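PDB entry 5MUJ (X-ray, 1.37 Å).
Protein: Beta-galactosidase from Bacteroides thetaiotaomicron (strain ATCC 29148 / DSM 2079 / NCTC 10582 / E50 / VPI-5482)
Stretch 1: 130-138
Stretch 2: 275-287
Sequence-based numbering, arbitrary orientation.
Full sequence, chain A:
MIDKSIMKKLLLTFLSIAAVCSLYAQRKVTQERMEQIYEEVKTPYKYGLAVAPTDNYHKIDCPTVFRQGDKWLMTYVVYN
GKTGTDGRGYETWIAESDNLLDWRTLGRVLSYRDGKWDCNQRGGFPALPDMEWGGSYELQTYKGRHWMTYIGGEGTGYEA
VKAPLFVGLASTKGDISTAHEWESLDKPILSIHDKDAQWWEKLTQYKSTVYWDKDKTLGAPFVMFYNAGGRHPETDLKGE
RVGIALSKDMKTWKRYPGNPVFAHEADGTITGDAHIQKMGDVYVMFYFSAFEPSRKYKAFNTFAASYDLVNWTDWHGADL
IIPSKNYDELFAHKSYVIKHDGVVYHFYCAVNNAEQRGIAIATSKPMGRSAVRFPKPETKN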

ATOM      1  N   ASP A 130      10.635  -6.097  -7.968  1.00 18.51           N
ATOM      2  CA  ASP A 130      10.451  -6.982  -9.104  1.00 17.87           C
ATOM      3  C   ASP A 130       8.928  -7.188  -9.218  1.00 18.73           C
ATOM      4  O   ASP A 130       8.286  -7.656  -8.277  1.00 18.82           O
ATOM      5  CB  ASP A 130      11.169  -8.304  -8.847  1.00 19.53           C
ATOM      6  CG  ASP A 130      11.173  -9.237 -10.046  1.00 19.89           C
ATOM      7  OD1 ASP A 130      10.347  -9.150 -10.969  1.00 17.80           O
ATOM      8  OD2 ASP A 130      12.029 -10.119 -10.053  1.00 24.59           O
HETATM    9  N   MSE A 131       8.370  -6.781 -10.356  1.00 18.67           N
HETATM   10  CA  MSE A 131       6.919  -6.821 -10.591  1.00 19.81           C
HETATM   11  C   MSE A 131       6.424  -8.139 -11.110  1.00 17.49           C
HETATM   12  O   MSE A 131       5.217  -8.354 -11.201  1.00 18.70           O
HETATM   13  CB  MSE A 131       6.546  -5.787 -11.645  1.00 21.82           C
HETATM   14  CG  MSE A 131       6.729  -4.400 -11.086  1.00 24.36           C
HETATM   15 SE   MSE A 131       6.417  -3.156 -12.560  1.00 32.25          SE
HETATM   16  CE  MSE A 131       4.452  -3.234 -12.588  1.00 31.14           C
ATOM     17  N   GLU A 132       7.338  -9.020 -11.492  1.00 15.54           N
ATOM     18  CA  GLU A 132       6.935 -10.327 -12.041  1.00 16.54           C
ATOM     19  C   GLU A 132       6.068 -11.144 -11.054  1.00 14.83           C
ATOM     20  O   GLU A 132       6.539 -11.533  -9.967  1.00 16.24           O
ATOM     21  CB  GLU A 132       8.144 -11.129 -12.495  1.00 20.64           C
ATOM     22  CG  GLU A 132       7.731 -12.512 -13.018  1.00 23.99           C
ATOM     23  CD  GLU A 132       8.746 -13.178 -13.918  1.00 30.30           C
ATOM     24  OE1 GLU A 132       9.960 -13.120 -13.601  1.00 37.41           O
ATOM     25  OE2 GLU A 132       8.314 -13.786 -14.933  1.00 32.16           O
ATOM     26  N   TRP A 133       4.816 -11.388 -11.436  1.00 14.58           N
ATOM     27  CA  TRP A 133       3.929 -12.310 -10.716  1.00 14.17           C
ATOM     28  C   TRP A 133       4.604 -13.680 -10.538  1.00 14.59           C
ATOM     29  O   TRP A 133       5.007 -14.334 -11.496  1.00 16.16           O
ATOM     30  CB  TRP A 133       2.600 -12.493 -11.447  1.00 14.57           C
ATOM     31  CG  TRP A 133       1.677 -13.511 -10.797  1.00 14.29           C
ATOM     32  CD1 TRP A 133       1.410 -14.763 -11.252  1.00 16.27           C
ATOM     33  CD2 TRP A 133       0.912 -13.353  -9.587  1.00 13.26           C
ATOM     34  NE1 TRP A 133       0.526 -15.384 -10.431  1.00 15.45           N
ATOM     35  CE2 TRP A 133       0.225 -14.571  -9.380  1.00 12.81           C
ATOM     36  CE3 TRP A 133       0.765 -12.327  -8.651  1.00 13.56           C
ATOM     37  CZ2 TRP A 133      -0.619 -14.771  -8.313  1.00 13.48           C
ATOM     38  CZ3 TRP A 133      -0.073 -12.513  -7.585  1.00 14.36           C
ATOM     39  CH2 TRP A 133      -0.750 -13.752  -7.411  1.00 13.81           C
ATOM     40  N   GLY A 134       4.733 -14.069  -9.289  1.00 16.00           N
ATOM     41  CA  GLY A 134       5.423 -15.306  -8.936  1.00 15.97           C
ATOM     42  C   GLY A 134       6.926 -15.330  -9.203  1.00 18.96           C
ATOM     43  O   GLY A 134       7.533 -16.390  -9.330  1.00 23.29           O
ATOM     44  N   GLY A 135       7.547 -14.160  -9.263  1.00 16.52           N
ATOM     45  CA  GLY A 135       8.959 -14.059  -9.575  1.00 18.19           C
ATOM     46  C   GLY A 135       9.803 -13.946  -8.321  1.00 17.59           C
ATOM     47  O   GLY A 135       9.463 -14.515  -7.271  1.00 17.41           O
ATOM     48  N   SER A 136      10.889 -13.186  -8.414  1.00 15.00           N
ATOM     49  CA  SER A 136      11.886 -13.162  -7.357  1.00 12.38           C
ATOM     50  C   SER A 136      11.409 -12.518  -6.065  1.00 15.67           C
ATOM     51  O   SER A 136      11.869 -12.884  -4.995  1.00 17.70           O
ATOM     52  CB  SER A 136      13.146 -12.469  -7.834  1.00 14.49           C
ATOM     53  OG  SER A 136      12.935 -11.082  -7.908  1.00 18.37           O
ATOM     54  N   TYR A 137      10.533 -11.516  -6.206  1.00 17.24           N
ATOM     55  CA  TYR A 137      10.066 -10.634  -5.123  1.00 16.58           C
ATOM     56  C   TYR A 137      11.172  -9.828  -4.473  1.00 14.85           C
ATOM     57  O   TYR A 137      11.031  -9.334  -3.346  1.00 17.40           O
ATOM     58  CB  TYR A 137       9.181 -11.369  -4.108  1.00 18.72           C
ATOM     59  CG  TYR A 137       7.883 -11.698  -4.768  1.00 18.04           C
ATOM     60  CD1 TYR A 137       6.967 -10.664  -5.078  1.00 17.41           C
ATOM     61  CD2 TYR A 137       7.602 -12.992  -5.185  1.00 19.47           C
ATOM     62  CE1 TYR A 137       5.795 -10.953  -5.753  1.00 16.91           C
ATOM     63  CE2 TYR A 137       6.422 -13.281  -5.868  1.00 18.89           C
ATOM     64  CZ  TYR A 137       5.515 -12.261  -6.145  1.00 15.84           C
ATOM     65  OH  TYR A 137       4.327 -12.543  -6.839  1.00 15.26           O
ATOM     66  N   GLU A 138      12.254  -9.641  -5.219  1.00 14.47           N
ATOM     67  CA  GLU A 138      13.365  -8.854  -4.741  1.00 16.59           C
ATOM     68  C   GLU A 138      13.057  -7.371  -5.038  1.00 16.40           C
ATOM     69  O   GLU A 138      12.226  -7.030  -5.901  1.00 19.28           O
ATOM     70  CB  GLU A 138      14.670  -9.327  -5.372  1.00 18.30           C
ATOM     71  CG  GLU A 138      14.968 -10.792  -5.034  1.00 19.59           C
ATOM     72  CD  GLU A 138      16.242 -11.306  -5.656  1.00 22.16           C
ATOM     73  OE1 GLU A 138      16.986 -10.500  -6.272  1.00 31.31           O
ATOM     74  OE2 GLU A 138      16.520 -12.522  -5.501  1.00 29.70           O
ATOM     75  N   HIS A 275      -1.266  -1.726  -6.041  1.00 11.91           N
ATOM     76  CA  HIS A 275      -0.158  -2.694  -5.976  1.00 11.09           C
ATOM     77  C   HIS A 275      -0.206  -3.474  -7.275  1.00 10.51           C
ATOM     78  O   HIS A 275      -1.130  -4.250  -7.499  1.00 12.03           O
ATOM     79  CB  HIS A 275      -0.298  -3.590  -4.712  1.00 10.07           C
ATOM     80  CG  HIS A 275       0.538  -4.846  -4.711  1.00 10.78           C
ATOM     81  ND1 HIS A 275       1.909  -4.841  -4.855  1.00 10.90           N
ATOM     82  CD2 HIS A 275       0.179  -6.142  -4.540  1.00 10.56           C
ATOM     83  CE1 HIS A 275       2.365  -6.096  -4.782  1.00 10.73           C
ATOM     84  NE2 HIS A 275       1.330  -6.898  -4.602  1.00 11.68           N
ATOM     85  N   ILE A 276       0.783  -3.243  -8.131  1.00 11.21           N
ATOM     86  CA  ILE A 276       0.828  -3.759  -9.510  1.00 14.40           C
ATOM     87  C   ILE A 276       1.857  -4.877  -9.690  1.00 13.89           C
ATOM     88  O   ILE A 276       3.014  -4.731  -9.306  1.00 13.85           O
ATOM     89  CB  ILE A 276       1.129  -2.628 -10.518  1.00 17.07           C
ATOM     90  CG1 ILE A 276       0.067  -1.531 -10.366  1.00 19.29           C
ATOM     91  CG2 ILE A 276       1.134  -3.167 -11.962  1.00 17.60           C
ATOM     92  CD1 ILE A 276       0.212  -0.394 -11.328  1.00 19.91           C
ATOM     93  N   GLN A 277       1.407  -5.994 -10.277  1.00 13.26           N
ATOM     94  CA  GLN A 277       2.301  -7.043 -10.746  1.00 12.83           C
ATOM     95  C   GLN A 277       2.033  -7.345 -12.211  1.00 13.11           C
ATOM     96  O   GLN A 277       0.939  -7.103 -12.709  1.00 16.11           O
ATOM     97  CB  GLN A 277       2.119  -8.289  -9.884  1.00 14.64           C
ATOM     98  CG  GLN A 277       2.625  -8.025  -8.479  1.00 16.43           C
ATOM     99  CD  GLN A 277       2.689  -9.252  -7.633  1.00 15.72           C
ATOM    100  OE1 GLN A 277       3.291 -10.264  -8.025  1.00 16.30           O
ATOM    101  NE2 GLN A 277       2.081  -9.171  -6.447  1.00 14.53           N
ATOM    102  N   LYS A 278       3.057  -7.808 -12.909  1.00 12.55           N
ATOM    103  CA  LYS A 278       2.957  -8.123 -14.319  1.00 15.78           C
ATOM    104  C   LYS A 278       2.829  -9.642 -14.431  1.00 16.38           C
ATOM    105  O   LYS A 278       3.633 -10.375 -13.854  1.00 19.61           O
ATOM    106  CB  LYS A 278       4.176  -7.607 -15.064  1.00 18.81           C
ATOM    107  CG  LYS A 278       3.914  -7.373 -16.548  1.00 21.96           C
ATOM    108  CD  LYS A 278       5.186  -7.002 -17.298  1.00 26.86           C
ATOM    109  CE  LYS A 278       5.095  -7.355 -18.769  1.00 28.95           C
ATOM    110  NZ  LYS A 278       6.136  -6.643 -19.550  1.00 30.25           N
HETATM  111  N   MSE A 279       1.771 -10.082 -15.110  1.00 17.80           N
HETATM  112  CA  MSE A 279       1.474 -11.480 -15.301  1.00 20.63           C
HETATM  113  C   MSE A 279       1.312 -11.698 -16.775  1.00 22.87           C
HETATM  114  O   MSE A 279       0.229 -11.489 -17.348  1.00 23.69           O
HETATM  115  CB  MSE A 279       0.244 -11.733 -14.454  1.00 24.95           C
HETATM  116  CG  MSE A 279      -0.153 -13.185 -14.456  1.00 29.72           C
HETATM  117 SE   MSE A 279      -1.985 -13.222 -13.772  1.00 37.45          SE
HETATM  118  CE  MSE A 279      -1.690 -12.822 -11.870  1.00 26.30           C
ATOM    119  N   GLY A 280       2.416 -12.096 -17.400  1.00 22.94           N
ATOM    120  CA  GLY A 280       2.480 -12.339 -18.825  1.00 26.21           C
ATOM    121  C   GLY A 280       2.560 -11.009 -19.530  1.00 26.47           C
ATOM    122  O   GLY A 280       3.454 -10.206 -19.246  1.00 31.26           O
ATOM    123  N   ASP A 281       1.609 -10.771 -20.432  1.00 25.73           N
ATOM    124  CA  ASP A 281       1.483  -9.479 -21.118  1.00 26.80           C
ATOM    125  C   ASP A 281       0.507  -8.515 -20.436  1.00 23.98           C
ATOM    126  O   ASP A 281       0.289  -7.412 -20.945  1.00 29.38           O
ATOM    127  CB  ASP A 281       1.131  -9.671 -22.612  1.00 28.93           C
ATOM    128  CG  ASP A 281      -0.195 -10.421 -22.848  1.00 31.39           C
ATOM    129  OD1 ASP A 281      -0.894 -10.807 -21.882  1.00 38.36           O
ATOM    130  OD2 ASP A 281      -0.535 -10.644 -24.032  1.00 30.73           O
ATOM    131  N   VAL A 282      -0.075  -8.898 -19.301  1.00 19.55           N
ATOM    132  CA  VAL A 282      -1.037  -8.045 -18.597  1.00 18.46           C
ATOM    133  C   VAL A 282      -0.549  -7.580 -17.206  1.00 17.44           C
ATOM    134  O   VAL A 282       0.141  -8.307 -16.498  1.00 18.16           O
ATOM    135  CB  VAL A 282      -2.447  -8.698 -18.536  1.00 21.89           C
ATOM    136  CG1 VAL A 282      -2.533  -9.756 -17.447  1.00 22.06           C
ATOM    137  CG2 VAL A 282      -3.558  -7.645 -18.364  1.00 23.31           C
ATOM    138  N   TYR A 283      -0.893  -6.340 -16.852  1.00 16.38           N
ATOM    139  CA  TYR A 283      -0.667  -5.794 -15.514  1.00 16.45           C
ATOM    140  C   TYR A 283      -1.915  -6.015 -14.701  1.00 14.93           C
ATOM    141  O   TYR A 283      -3.028  -5.795 -15.204  1.00 16.63           O
ATOM    142  CB  TYR A 283      -0.369  -4.279 -15.554  1.00 16.62           C
ATOM    143  CG  TYR A 283       0.902  -3.941 -16.281  1.00 18.32           C
ATOM    144  CD1 TYR A 283       2.154  -4.102 -15.664  1.00 18.25           C
ATOM    145  CD2 TYR A 283       0.870  -3.449 -17.584  1.00 19.12           C
ATOM    146  CE1 TYR A 283       3.319  -3.773 -16.331  1.00 19.01           C
ATOM    147  CE2 TYR A 283       2.035  -3.167 -18.258  1.00 20.42           C
ATOM    148  CZ  TYR A 283       3.249  -3.328 -17.626  1.00 20.03           C
ATOM    149  OH  TYR A 283       4.396  -3.021 -18.312  1.00 27.83           O
ATOM    150  N   VAL A 284      -1.727  -6.464 -13.453  1.00 12.92           N
ATOM    151  CA  VAL A 284      -2.796  -6.633 -12.505  1.00 13.74           C
ATOM    152  C   VAL A 284      -2.606  -5.660 -11.357  1.00 12.68           C
ATOM    153  O   VAL A 284      -1.544  -5.634 -10.734  1.00 13.43           O
ATOM    154  CB  VAL A 284      -2.801  -8.080 -11.966  1.00 13.68           C
ATOM    155  CG1 VAL A 284      -3.913  -8.262 -10.930  1.00 15.14           C
ATOM    156  CG2 VAL A 284      -2.973  -9.011 -13.141  1.00 15.15           C
HETATM  157  N   MSE A 285      -3.618  -4.839 -11.090  1.00 11.24           N
HETATM  158  CA  MSE A 285      -3.584  -3.937  -9.985  1.00 11.81           C
HETATM  159  C   MSE A 285      -4.448  -4.515  -8.913  1.00 12.82           C
HETATM  160  O   MSE A 285      -5.669  -4.596  -9.059  1.00 13.15           O
HETATM  161  CB  MSE A 285      -4.142  -2.557 -10.378  1.00 12.76           C
HETATM  162  CG  MSE A 285      -4.100  -1.588  -9.217  1.00 16.33           C
HETATM  163 SE   MSE A 285      -5.288  -0.074  -9.526  1.00 24.73          SE
HETATM  164  CE  MSE A 285      -4.184   0.839 -10.853  1.00 21.79           C
ATOM    165  N   PHE A 286      -3.799  -4.867  -7.806  1.00 12.55           N
ATOM    166  CA  PHE A 286      -4.498  -5.135  -6.561  1.00 10.54           C
ATOM    167  C   PHE A 286      -4.752  -3.774  -5.930  1.00 11.20           C
ATOM    168  O   PHE A 286      -3.839  -2.944  -5.879  1.00 11.69           O
ATOM    169  CB  PHE A 286      -3.631  -6.024  -5.647  1.00 10.70           C
ATOM    170  CG  PHE A 286      -3.342  -7.361  -6.235  1.00 12.38           C
ATOM    171  CD1 PHE A 286      -4.322  -8.342  -6.218  1.00 11.15           C
ATOM    172  CD2 PHE A 286      -2.143  -7.622  -6.889  1.00 11.74           C
ATOM    173  CE1 PHE A 286      -4.053  -9.611  -6.736  1.00 12.36           C
ATOM    174  CE2 PHE A 286      -1.898  -8.866  -7.439  1.00 11.74           C
ATOM    175  CZ  PHE A 286      -2.893  -9.840  -7.406  1.00 11.25           C
ATOM    176  N   TYR A 287      -5.978  -3.556  -5.474  1.00  9.84           N
ATOM    177  CA  TYR A 287      -6.347  -2.279  -4.832  1.00  9.90           C
ATOM    178  C   TYR A 287      -7.407  -2.510  -3.775  1.00 10.17           C
ATOM    179  O   TYR A 287      -8.100  -3.560  -3.789  1.00 13.21           O
ATOM    180  CB  TYR A 287      -6.805  -1.278  -5.905  1.00  8.81           C
ATOM    181  CG  TYR A 287      -8.175  -1.513  -6.454  1.00  9.95           C
ATOM    182  CD1 TYR A 287      -9.287  -0.899  -5.862  1.00 10.25           C
ATOM    183  CD2 TYR A 287      -8.377  -2.316  -7.576  1.00 10.90           C
ATOM    184  CE1 TYR A 287     -10.570  -1.100  -6.383  1.00 11.44           C
ATOM    185  CE2 TYR A 287      -9.648  -2.514  -8.100  1.00 10.38           C
ATOM    186  CZ  TYR A 287     -10.734  -1.895  -7.490  1.00 10.91           C
ATOM    187  OH  TYR A 287     -11.984  -2.108  -8.008  1.00 13.40           O
TER

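What holds the two backbones together? Two hydrogen bonds form a single beta bridge between Glu132 and Lys278, although stretch 1 has no regular strand of its own. Lys278 N donates to Met131 O at 2.8 Å, and Trp133 N donates to Lys278 O at 2.9 Å. Both are nearly straight, with angles of 163° and 169° at the hydrogen. Lys278 thus uses both its amide and its carbonyl on the residues flanking Glu132, whose own CA-to-CB bond points away. The strand's other side is engaged too: Gln277 N donates to Val284 O at 3.0 Å, within the hairpin that turns at Met279 to Val282.

Which side chains add polar contacts? Tyr137 OH donates to Gln277 OE1 at 2.8 Å, with the oxygen near the plane of the tyrosine ring. The same hydroxyl accepts from Gly134 N at 2.9 Å, so it ties the type II turn from Glu132 to Gly135 to the strand beyond. The turn is closed by Gly135 N donating to Glu132 O at 2.9 Å, and Gly134 sits at positive phi, which favours glycine.

How does the Trp133 ring pack? Its CA-to-CB bond points toward stretch 2, and the selenomethionine Met279 covers one face. Met279 CE lies 3.4 Å from the centroid of the Trp133 five-membered ring and only 6° off its normal, a CH-pi contact; Met279 SE stands over the same ring at 4.7 Å. Farther along the indole, Trp133 CZ3 meets Phe286 CZ at 3.9 Å.

Where does Met131 go? This selenomethionine starts sideways, but its end reaches the hairpin: Met131 CE lies 3.4 Å from Ile276 CG2 and 3.9 Å from Tyr283 CD1. One methyl therefore touches both strands, forming an apolar contact separate from the Trp133 cluster.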